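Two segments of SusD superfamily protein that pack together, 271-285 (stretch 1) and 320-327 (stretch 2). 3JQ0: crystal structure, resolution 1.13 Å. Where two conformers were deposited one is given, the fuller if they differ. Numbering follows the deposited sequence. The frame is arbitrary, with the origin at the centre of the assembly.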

# COMPACT_ATOMS: atom_id res chain seq x y z
N LYS A 271 18.44 4.05 -21.31
CA LYS A 271 18.27 2.61 -21.52
C LYS A 271 17.06 2.37 -22.40
O LYS A 271 17.09 1.57 -23.35
CB LYS A 271 18.13 1.86 -20.18
CG LYS A 271 19.38 1.89 -19.32
CD LYS A 271 20.52 1.10 -19.93
CE LYS A 271 21.72 0.97 -18.99
NZ LYS A 271 22.25 2.26 -18.71
N MSE A 272 15.97 3.09 -22.13
CA MSE A 272 14.77 2.95 -22.93
C MSE A 272 15.00 3.34 -24.39
O MSE A 272 14.44 2.74 -25.29
CB MSE A 272 13.64 3.78 -22.40
CG MSE A 272 13.15 3.42 -20.99
SE MSE A 272 12.56 1.57 -20.79
CE MSE A 272 10.98 1.61 -21.88
N VAL A 273 15.81 4.36 -24.62
CA VAL A 273 16.02 4.95 -25.96
C VAL A 273 17.09 4.19 -26.71
O VAL A 273 16.96 4.04 -27.93
CB VAL A 273 16.37 6.51 -25.84
CG1 VAL A 273 17.01 7.04 -27.13
CG2 VAL A 273 15.14 7.29 -25.39
N LYS A 274 18.20 3.82 -26.06
CA LYS A 274 19.40 3.34 -26.74
C LYS A 274 19.61 1.87 -26.64
O LYS A 274 20.27 1.28 -27.49
CB LYS A 274 20.66 4.04 -26.21
CG LYS A 274 20.70 5.57 -26.34
CD LYS A 274 22.05 6.21 -25.92
N ILE A 275 19.10 1.20 -25.60
CA ILE A 275 19.57 -0.16 -25.26
C ILE A 275 18.47 -1.21 -25.41
O ILE A 275 18.71 -2.25 -25.99
CB ILE A 275 20.14 -0.20 -23.84
CG1 ILE A 275 21.30 0.81 -23.70
CG2 ILE A 275 20.61 -1.63 -23.43
CD1 ILE A 275 22.45 0.63 -24.67
N TYR A 276 17.30 -0.97 -24.84
CA TYR A 276 16.21 -1.98 -24.81
C TYR A 276 15.38 -1.96 -26.11
O TYR A 276 15.47 -1.03 -26.91
CB TYR A 276 15.31 -1.74 -23.62
CG TYR A 276 15.98 -1.72 -22.26
CD1 TYR A 276 17.16 -2.41 -22.00
CD2 TYR A 276 15.42 -1.02 -21.23
CE1 TYR A 276 17.75 -2.36 -20.73
CE2 TYR A 276 15.98 -0.96 -19.96
CZ TYR A 276 17.15 -1.65 -19.72
OH TYR A 276 17.77 -1.62 -18.50
N CYS A 277 14.59 -2.98 -26.26
CA CYS A 277 13.65 -3.09 -27.35
C CYS A 277 12.40 -3.79 -26.81
O CYS A 277 12.36 -4.31 -25.69
CB CYS A 277 14.22 -3.84 -28.55
SG CYS A 277 14.58 -5.57 -28.28
N ASP A 278 11.39 -3.84 -27.67
CA ASP A 278 10.14 -4.52 -27.34
C ASP A 278 10.19 -6.00 -27.81
O ASP A 278 11.20 -6.50 -28.27
CB ASP A 278 8.95 -3.71 -27.90
CG ASP A 278 8.88 -3.73 -29.42
OD1 ASP A 278 9.45 -4.64 -30.09
OD2 ASP A 278 8.18 -2.83 -29.93
N GLU A 279 9.06 -6.71 -27.66
CA GLU A 279 9.06 -8.15 -27.90
C GLU A 279 9.27 -8.48 -29.37
O GLU A 279 9.59 -9.60 -29.72
CB GLU A 279 7.78 -8.79 -27.39
CG GLU A 279 6.53 -8.50 -28.22
CD GLU A 279 5.28 -9.19 -27.75
OE1 GLU A 279 5.32 -9.94 -26.77
OE2 GLU A 279 4.22 -8.97 -28.39
N ASN A 280 9.03 -7.50 -30.24
CA ASN A 280 9.24 -7.66 -31.68
C ASN A 280 10.66 -7.31 -32.11
O ASN A 280 10.96 -7.37 -33.29
CB ASN A 280 8.26 -6.76 -32.44
CG ASN A 280 6.82 -7.09 -32.22
OD1 ASN A 280 5.98 -6.14 -31.99
ND2 ASN A 280 6.47 -8.31 -32.27
N GLY A 281 11.51 -6.84 -31.19
CA GLY A 281 12.85 -6.41 -31.50
C GLY A 281 12.96 -4.96 -31.91
O GLY A 281 14.02 -4.57 -32.42
N ASN A 282 11.93 -4.15 -31.68
CA ASN A 282 11.88 -2.77 -32.15
C ASN A 282 12.12 -1.78 -31.01
O ASN A 282 11.81 -2.00 -29.85
CB ASN A 282 10.52 -2.51 -32.83
CG ASN A 282 10.29 -3.46 -33.98
OD1 ASN A 282 11.22 -3.80 -34.72
ND2 ASN A 282 9.06 -3.93 -34.14
N SER A 283 12.74 -0.69 -31.36
CA SER A 283 13.10 0.38 -30.43
C SER A 283 11.89 1.07 -29.83
O SER A 283 10.83 1.12 -30.43
CB SER A 283 13.99 1.40 -31.18
OG SER A 283 14.30 2.53 -30.37
N PHE A 284 12.09 1.62 -28.63
CA PHE A 284 11.11 2.49 -28.00
C PHE A 284 11.20 3.93 -28.45
O PHE A 284 10.36 4.73 -28.07
CB PHE A 284 11.25 2.39 -26.48
CG PHE A 284 10.92 1.02 -25.92
CD1 PHE A 284 9.63 0.53 -25.92
CD2 PHE A 284 11.90 0.23 -25.39
CE1 PHE A 284 9.32 -0.69 -25.45
CE2 PHE A 284 11.60 -1.06 -24.92
CZ PHE A 284 10.29 -1.51 -24.95
N VAL A 285 12.18 4.29 -29.27
CA VAL A 285 12.24 5.64 -29.84
C VAL A 285 10.95 5.92 -30.58
O VAL A 285 10.45 5.07 -31.31
CB VAL A 285 13.48 5.83 -30.76
CG1 VAL A 285 13.40 7.17 -31.51
CG2 VAL A 285 14.75 5.75 -29.97
N LEU A 320 3.25 -4.09 -15.09
CA LEU A 320 4.63 -4.34 -15.51
C LEU A 320 4.73 -4.23 -17.00
O LEU A 320 3.81 -4.63 -17.72
CB LEU A 320 5.05 -5.76 -15.11
CG LEU A 320 5.05 -6.09 -13.64
CD1 LEU A 320 5.29 -7.59 -13.39
CD2 LEU A 320 6.02 -5.23 -12.87
N LYS A 321 5.90 -3.82 -17.48
CA LYS A 321 6.23 -3.95 -18.90
C LYS A 321 7.51 -4.75 -19.04
O LYS A 321 8.50 -4.48 -18.36
CB LYS A 321 6.35 -2.61 -19.64
CG LYS A 321 6.62 -2.81 -21.14
CD LYS A 321 6.39 -1.55 -21.98
CE LYS A 321 6.34 -1.81 -23.50
NZ LYS A 321 5.33 -0.94 -24.16
N ALA A 322 7.49 -5.72 -19.95
CA ALA A 322 8.69 -6.48 -20.28
C ALA A 322 9.53 -5.68 -21.26
O ALA A 322 9.04 -5.27 -22.32
CB ALA A 322 8.29 -7.84 -20.88
N VAL A 323 10.81 -5.57 -20.96
CA VAL A 323 11.78 -5.08 -21.93
C VAL A 323 12.73 -6.22 -22.33
O VAL A 323 12.95 -7.17 -21.58
CB VAL A 323 12.54 -3.83 -21.42
CG1 VAL A 323 11.56 -2.68 -21.13
CG2 VAL A 323 13.43 -4.10 -20.21
N TYR A 324 13.20 -6.08 -23.54
CA TYR A 324 13.99 -7.06 -24.25
C TYR A 324 15.27 -6.39 -24.71
O TYR A 324 15.45 -5.16 -24.66
CB TYR A 324 13.18 -7.62 -25.47
CG TYR A 324 11.91 -8.31 -25.08
CD1 TYR A 324 10.79 -7.58 -24.69
CD2 TYR A 324 11.82 -9.69 -25.10
CE1 TYR A 324 9.63 -8.20 -24.30
CE2 TYR A 324 10.65 -10.32 -24.71
CZ TYR A 324 9.57 -9.59 -24.27
OH TYR A 324 8.39 -10.21 -23.87
N LYS A 325 16.20 -7.20 -25.20
CA LYS A 325 17.32 -6.66 -25.98
C LYS A 325 17.47 -7.52 -27.24
O LYS A 325 17.27 -8.76 -27.22
CB LYS A 325 18.62 -6.59 -25.16
CG LYS A 325 18.62 -5.47 -24.12
CD LYS A 325 19.73 -5.59 -23.08
CE LYS A 325 21.11 -5.43 -23.61
NZ LYS A 325 22.12 -5.74 -22.49
N LYS A 326 17.83 -6.86 -28.32
CA LYS A 326 18.10 -7.53 -29.59
C LYS A 326 19.60 -7.51 -29.79
O LYS A 326 20.21 -6.42 -29.89
CB LYS A 326 17.40 -6.81 -30.72
CG LYS A 326 17.62 -7.54 -32.08
CD LYS A 326 16.67 -7.03 -33.13
CE LYS A 326 16.94 -5.65 -33.49
NZ LYS A 326 15.99 -5.16 -34.56
N ASP A 327 20.23 -8.65 -29.84
CA ASP A 327 21.67 -8.72 -29.99
C ASP A 327 22.09 -8.45 -31.43
O ASP A 327 21.26 -8.28 -32.33
CB ASP A 327 22.21 -10.01 -29.36
CG ASP A 327 21.78 -11.24 -30.05
OD1 ASP A 327 21.61 -11.24 -31.28
OD2 ASP A 327 21.71 -12.26 -29.31
O HOH W 1 17.83 -4.00 -28.09
O HOH W 2 13.39 -7.30 -34.90
O HOH W 3 13.84 -3.13 -35.51

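A single antiparallel bridge fastens these two segments. Stretch 2 runs as a strand from Leu 320 to Lys 326, while stretch 1 comes off a helix and pairs with that strand as a beta bridge at one residue, Cys 277, before folding into a turn. Cys 277 and Tyr 324 pair through both of their backbone polar groups: Cys 277 N donates to Tyr 324 O at 2.8 Å, and Tyr 324 N donates to Cys 277 O at 2.9 Å. Just before this pair, Tyr 276 CA lies 3.3 Å from Tyr 324 O, a CA-H...O contact that adds to the tight fit of the chains. Farther along, direct pairing gives way to solvent: water 1 donates to Ile 275 O and accepts from Lys 326 N, bridging two backbone groups.

Val 323 is the bump that fills a hollow in stretch 1. Its CG2 sits over one face of the Tyr 276 ring, 4.0 Å from the centroid, while its CG1 reaches Phe 284 CE2 at 4.1 Å and Met 272 SE, of a selenomethionine, at 4.4 Å. A branched, compact side chain suits this place: CG2 covers the Tyr 276 ring, while CG1, which also comes near that ring, fills the space toward Phe 284 and Met 272. Phe 284 points toward the strand and also packs against the aliphatic part of Lys 321, with CE1 3.7 Å from CE, while Lys 321 NZ is hydrogen-bonded elsewhere in the structure. Lys 325 likewise offers its methylenes: CG lies at the edge of the Tyr 276 ring, 4.0 Å from CD1, and CE is 3.8 Å from Ile 275 CG2.

Tyr 324 lays its broad ring beneath the turn, where Glu 279 CA sits over one face, 3.7 Å from the centroid of the Tyr 324 ring. The small side chain of Cys 277 fits close to the strand, its SG 3.7 Å from Tyr 324 CB and 3.5 Å from Lys 326 N.

The type I turn from Asp 278 to Gly 281 is closed by the backbone hydrogen bond from Gly 281 N to Asp 278 O, 3.0 Å, and braced by Asp 278 OD1, which accepts from Asn 280 N at 2.9 Å and, just past the turn, from Asn 282 N at 3.0 Å. Gly 281 ends it with a positive phi, at which a CB would jam against the preceding carbonyl oxygen; an ideal CB would also lie only 3.3 Å from Lys 326 CD. The bare glycine thus leaves room for the long Lys 326 chain, whose NZ donates to Gly 281 O at 3.0 Å. Waters 2 and 3, through weak bonds from this ammonium, extend the link to Asn 280 O and Asn 282 OD1.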